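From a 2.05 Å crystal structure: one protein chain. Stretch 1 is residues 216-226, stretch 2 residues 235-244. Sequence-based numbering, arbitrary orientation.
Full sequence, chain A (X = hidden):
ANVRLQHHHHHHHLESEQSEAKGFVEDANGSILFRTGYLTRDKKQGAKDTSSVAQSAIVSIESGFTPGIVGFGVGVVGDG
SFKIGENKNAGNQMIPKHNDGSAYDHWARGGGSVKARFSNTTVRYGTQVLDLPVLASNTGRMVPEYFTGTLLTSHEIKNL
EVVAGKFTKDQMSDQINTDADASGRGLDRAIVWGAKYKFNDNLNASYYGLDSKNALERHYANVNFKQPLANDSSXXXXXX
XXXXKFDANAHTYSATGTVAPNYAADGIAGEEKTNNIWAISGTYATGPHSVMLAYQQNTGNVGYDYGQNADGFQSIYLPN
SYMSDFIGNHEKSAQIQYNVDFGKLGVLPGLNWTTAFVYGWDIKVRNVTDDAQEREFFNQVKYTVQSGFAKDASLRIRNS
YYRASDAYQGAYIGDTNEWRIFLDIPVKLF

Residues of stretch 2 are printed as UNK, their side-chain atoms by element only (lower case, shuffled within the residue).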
# COMPACT_ATOMS: atom_id res chain seq x y z
N LEU A 216 4.36 -13.22 12.07
CA LEU A 216 4.27 -12.07 12.84
C LEU A 216 2.86 -11.83 13.34
O LEU A 216 1.91 -12.36 12.75
CB LEU A 216 4.69 -10.84 12.04
CG LEU A 216 4.00 -10.52 10.70
CD1 LEU A 216 2.90 -9.48 10.82
CD2 LEU A 216 5.01 -9.85 9.80
N GLU A 217 2.79 -10.99 14.35
CA GLU A 217 1.58 -10.43 14.91
C GLU A 217 1.69 -8.95 14.75
O GLU A 217 2.78 -8.36 14.95
CB GLU A 217 1.38 -10.86 16.40
CG GLU A 217 1.40 -12.36 16.54
CD GLU A 217 1.40 -12.88 17.99
OE1 GLU A 217 1.90 -12.20 18.98
OE2 GLU A 217 0.93 -14.05 18.12
N ARG A 218 0.59 -8.33 14.34
CA ARG A 218 0.61 -6.92 14.07
C ARG A 218 -0.70 -6.26 14.42
O ARG A 218 -1.76 -6.84 14.15
CB ARG A 218 0.97 -6.67 12.61
CG ARG A 218 1.00 -5.21 12.23
CD ARG A 218 1.95 -4.96 11.03
NE ARG A 218 1.43 -5.43 9.85
CZ ARG A 218 2.14 -5.87 8.76
NH1 ARG A 218 3.46 -6.02 8.74
NH2 ARG A 218 1.43 -6.32 7.77
N HIS A 219 -0.61 -5.13 15.11
CA HIS A 219 -1.77 -4.31 15.38
C HIS A 219 -1.60 -2.93 14.83
O HIS A 219 -0.47 -2.42 14.82
CB HIS A 219 -2.04 -4.33 16.89
CG HIS A 219 -2.32 -5.71 17.44
ND1 HIS A 219 -1.32 -6.54 17.91
CD2 HIS A 219 -3.47 -6.43 17.51
CE1 HIS A 219 -1.85 -7.69 18.30
NE2 HIS A 219 -3.15 -7.65 18.05
N TYR A 220 -2.69 -2.28 14.45
CA TYR A 220 -2.68 -0.92 13.88
C TYR A 220 -3.82 -0.19 14.60
O TYR A 220 -4.89 -0.75 14.83
CB TYR A 220 -2.98 -0.93 12.38
CG TYR A 220 -3.25 0.43 11.72
CD1 TYR A 220 -2.20 1.23 11.28
CD2 TYR A 220 -4.52 0.86 11.54
CE1 TYR A 220 -2.43 2.42 10.69
CE2 TYR A 220 -4.76 2.12 10.99
CZ TYR A 220 -3.71 2.82 10.50
OH TYR A 220 -3.89 4.01 9.92
N ALA A 221 -3.59 1.08 14.90
CA ALA A 221 -4.64 1.98 15.39
C ALA A 221 -4.51 3.32 14.65
O ALA A 221 -3.41 3.76 14.33
CB ALA A 221 -4.40 2.23 16.91
N ASN A 222 -5.62 4.02 14.49
CA ASN A 222 -5.62 5.37 13.91
C ASN A 222 -6.73 6.18 14.57
O ASN A 222 -7.82 5.68 14.91
CB ASN A 222 -5.84 5.32 12.41
CG ASN A 222 -6.10 6.70 11.78
OD1 ASN A 222 -7.22 7.08 11.57
ND2 ASN A 222 -5.06 7.40 11.45
N VAL A 223 -6.42 7.46 14.73
CA VAL A 223 -7.44 8.46 15.01
C VAL A 223 -7.19 9.69 14.10
O VAL A 223 -6.02 10.12 13.91
CB VAL A 223 -7.54 8.72 16.51
CG1 VAL A 223 -6.27 9.36 17.07
CG2 VAL A 223 -8.64 9.74 16.76
N ASN A 224 -8.26 10.26 13.61
CA ASN A 224 -8.27 11.27 12.63
C ASN A 224 -9.35 12.27 13.02
O ASN A 224 -10.49 11.93 13.25
CB ASN A 224 -8.38 10.68 11.19
CG ASN A 224 -8.17 11.73 10.16
OD1 ASN A 224 -9.06 12.56 9.90
ND2 ASN A 224 -6.94 11.81 9.64
N PHE A 225 -8.92 13.53 13.19
CA PHE A 225 -9.77 14.60 13.73
C PHE A 225 -9.59 15.83 12.82
O PHE A 225 -8.49 16.33 12.66
CB PHE A 225 -9.49 14.97 15.19
CG PHE A 225 -10.39 16.09 15.70
CD1 PHE A 225 -11.75 15.92 15.77
CD2 PHE A 225 -9.88 17.30 16.01
CE1 PHE A 225 -12.60 16.96 16.16
CE2 PHE A 225 -10.72 18.36 16.42
CZ PHE A 225 -12.07 18.18 16.48
N LYS A 226 -10.68 16.23 12.20
CA LYS A 226 -10.75 17.42 11.43
C LYS A 226 -11.44 18.54 12.16
O LYS A 226 -12.59 18.42 12.54
CB LYS A 226 -11.55 17.17 10.19
CG LYS A 226 -11.68 18.46 9.37
CD LYS A 226 -12.34 18.12 8.06
CE LYS A 226 -12.68 19.38 7.29
NZ LYS A 226 -13.44 18.93 6.08
N UNK A 235 -8.05 22.30 9.82
CA UNK A 235 -6.91 21.64 10.35
C UNK A 235 -7.28 20.22 10.60
O UNK A 235 -8.26 19.98 11.27
c UNK A 235 -4.60 23.83 11.13
c UNK A 235 -6.47 22.31 11.65
c UNK A 235 -4.37 22.23 13.03
c UNK A 235 -4.95 22.45 11.64
N UNK A 236 -6.50 19.30 10.08
CA UNK A 236 -6.72 17.90 10.30
C UNK A 236 -5.49 17.30 11.00
O UNK A 236 -4.35 17.41 10.50
o UNK A 236 -7.96 17.85 8.29
c UNK A 236 -6.92 17.17 8.94
c UNK A 236 -7.18 15.59 9.05
N UNK A 237 -5.76 16.59 12.12
CA UNK A 237 -4.77 15.91 12.87
C UNK A 237 -4.95 14.45 12.75
O UNK A 237 -6.06 13.94 12.74
c UNK A 237 -6.08 18.40 14.80
c UNK A 237 -4.88 20.30 15.51
o UNK A 237 -4.82 21.61 15.85
c UNK A 237 -3.69 19.60 15.40
c UNK A 237 -4.90 17.68 14.71
c UNK A 237 -6.08 19.72 15.20
c UNK A 237 -3.73 18.29 15.01
c UNK A 237 -4.92 16.23 14.36
N UNK A 238 -3.86 13.76 12.67
CA UNK A 238 -3.84 12.30 12.51
C UNK A 238 -2.78 11.67 13.44
O UNK A 238 -1.58 12.13 13.50
o UNK A 238 -2.76 9.61 10.91
c UNK A 238 -3.76 10.40 10.81
c UNK A 238 -3.54 11.91 11.05
o UNK A 238 -4.97 9.96 10.64
N UNK A 239 -3.19 10.63 14.16
CA UNK A 239 -2.26 9.79 14.96
C UNK A 239 -2.45 8.37 14.51
O UNK A 239 -3.62 7.84 14.51
c UNK A 239 0.25 8.17 18.31
c UNK A 239 -1.80 9.27 17.50
c UNK A 239 -0.45 8.90 17.33
c UNK A 239 -2.41 8.97 18.76
c UNK A 239 -2.59 10.07 16.46
c UNK A 239 -1.72 8.26 19.78
c UNK A 239 -0.37 7.89 19.59
N UNK A 240 -1.39 7.78 13.99
CA UNK A 240 -1.40 6.46 13.44
C UNK A 240 -0.25 5.66 14.09
O UNK A 240 0.81 6.23 14.41
c UNK A 240 -1.17 6.46 11.92
o UNK A 240 -2.32 7.04 11.31
N UNK A 241 -0.42 4.35 14.22
CA UNK A 241 0.72 3.50 14.57
C UNK A 241 0.58 1.96 14.43
O UNK A 241 -0.52 1.47 14.30
N UNK A 242 1.72 1.30 14.26
CA UNK A 242 1.73 -0.17 14.30
C UNK A 242 2.62 -0.70 15.43
O UNK A 242 3.73 -0.18 15.74
c UNK A 242 0.61 -1.43 11.27
c UNK A 242 2.28 -0.79 13.03
c UNK A 242 -0.09 -1.19 10.10
c UNK A 242 1.55 -0.50 11.76
c UNK A 242 0.29 -0.08 9.31
c UNK A 242 1.91 0.58 10.98
c UNK A 242 1.30 0.79 9.73
o UNK A 242 -0.34 0.09 8.15
N UNK A 243 2.14 -1.78 15.98
CA UNK A 243 2.94 -2.66 16.81
C UNK A 243 3.13 -4.05 16.13
O UNK A 243 2.13 -4.73 15.86
c UNK A 243 2.56 -5.11 19.26
c UNK A 243 2.88 -3.80 19.04
c UNK A 243 4.36 -4.65 20.45
n UNK A 243 3.49 -5.60 20.15
c UNK A 243 2.27 -2.78 18.16
n UNK A 243 4.04 -3.57 19.74
N UNK A 244 4.37 -4.47 15.94
CA UNK A 244 4.64 -5.74 15.26
C UNK A 244 5.58 -6.60 16.05
O UNK A 244 6.66 -6.19 16.47
c UNK A 244 5.29 -5.50 13.88
o UNK A 244 4.49 -4.62 13.14
c UNK A 244 5.47 -6.88 13.05

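Position 235 carries four side-chain carbons, forked at the second. The CA-to-CB bond points away from stretch 1, and the nearest approach, CB of 235 to Lys 226 C, is 6.3 Å, so only backbone approaches the neighbouring strand; the fork after one carbon identifies Leu 235.

At position 236 one carbon bears an oxygen and a carbon. The oxygen lies 3.9 Å from Lys 226 CG and the end carbon 3.7 Å from Asn 224 OD1; the branch at CB marks Thr 236.

Position 237 has one carbon followed by a six-carbon ring bearing an oxygen. A ring carbon next to the attachment point sits at the edge of the Phe 225 ring, 4.1 Å from Phe 225 CD2. This is Tyr 237.

Two carbons, the second carrying two oxygens, occupy position 238. One oxygen receives two amides, Asn 222 ND2 at 2.7 Å and Asn 224 ND2 at 2.9 Å. Two oxygens and no nitrogen on the carbon beyond CB make a carboxylate, Asp 238, and the shared acceptor is its OD1.

The ring at position 239 has six carbons and no oxygen. CB of 239 packs 3.8 Å from Val 223 CG1, while the end of the side chain leads away, hence Phe 239.

Position 240 has a single carbon and one oxygen. The oxygen accepts from Asn 222 ND2 at 2.8 Å, which gives Ser 240; its OG also donates to Asp 238 OD2 at 2.6 Å.

Position 241 has no side-chain atoms and pairs with Ala 221 through backbone alone: Gly 241.

Position 242 again shows one carbon and a six-carbon ring with an oxygen. Tyr 220 CD1 lies over one face of this ring, 3.4 Å from a ring carbon, with the ring planes oblique at 51°. The residue is Tyr 242, and that carbon is CE2.

One carbon and a five-membered ring of three carbons and two nitrogens define position 243. A ring carbon is 4.3 Å from His 219 ND1; this is His 243, through CD2.

At position 244 one carbon holds an oxygen, 3.3 Å from Arg 218 CD, and a carbon, 4.2 Å from Leu 216 CB: Thr 244.

The strands run antiparallel, and paired backbone hydrogen bonds join His 219 to His 243, Ala 221 to Gly 241, Val 223 to Phe 239 and Phe 225 to Tyr 237. The side chains of these pairs share one face, where Gly 241 contributes none and contacts are looser. On the other, Tyr 220 and Tyr 242 pack closely, and two asparagine amides, the aspartate and the serine form a compact polar network tying the strands together.

Stretch 2, residues 235-244: LTYDFSGYHT
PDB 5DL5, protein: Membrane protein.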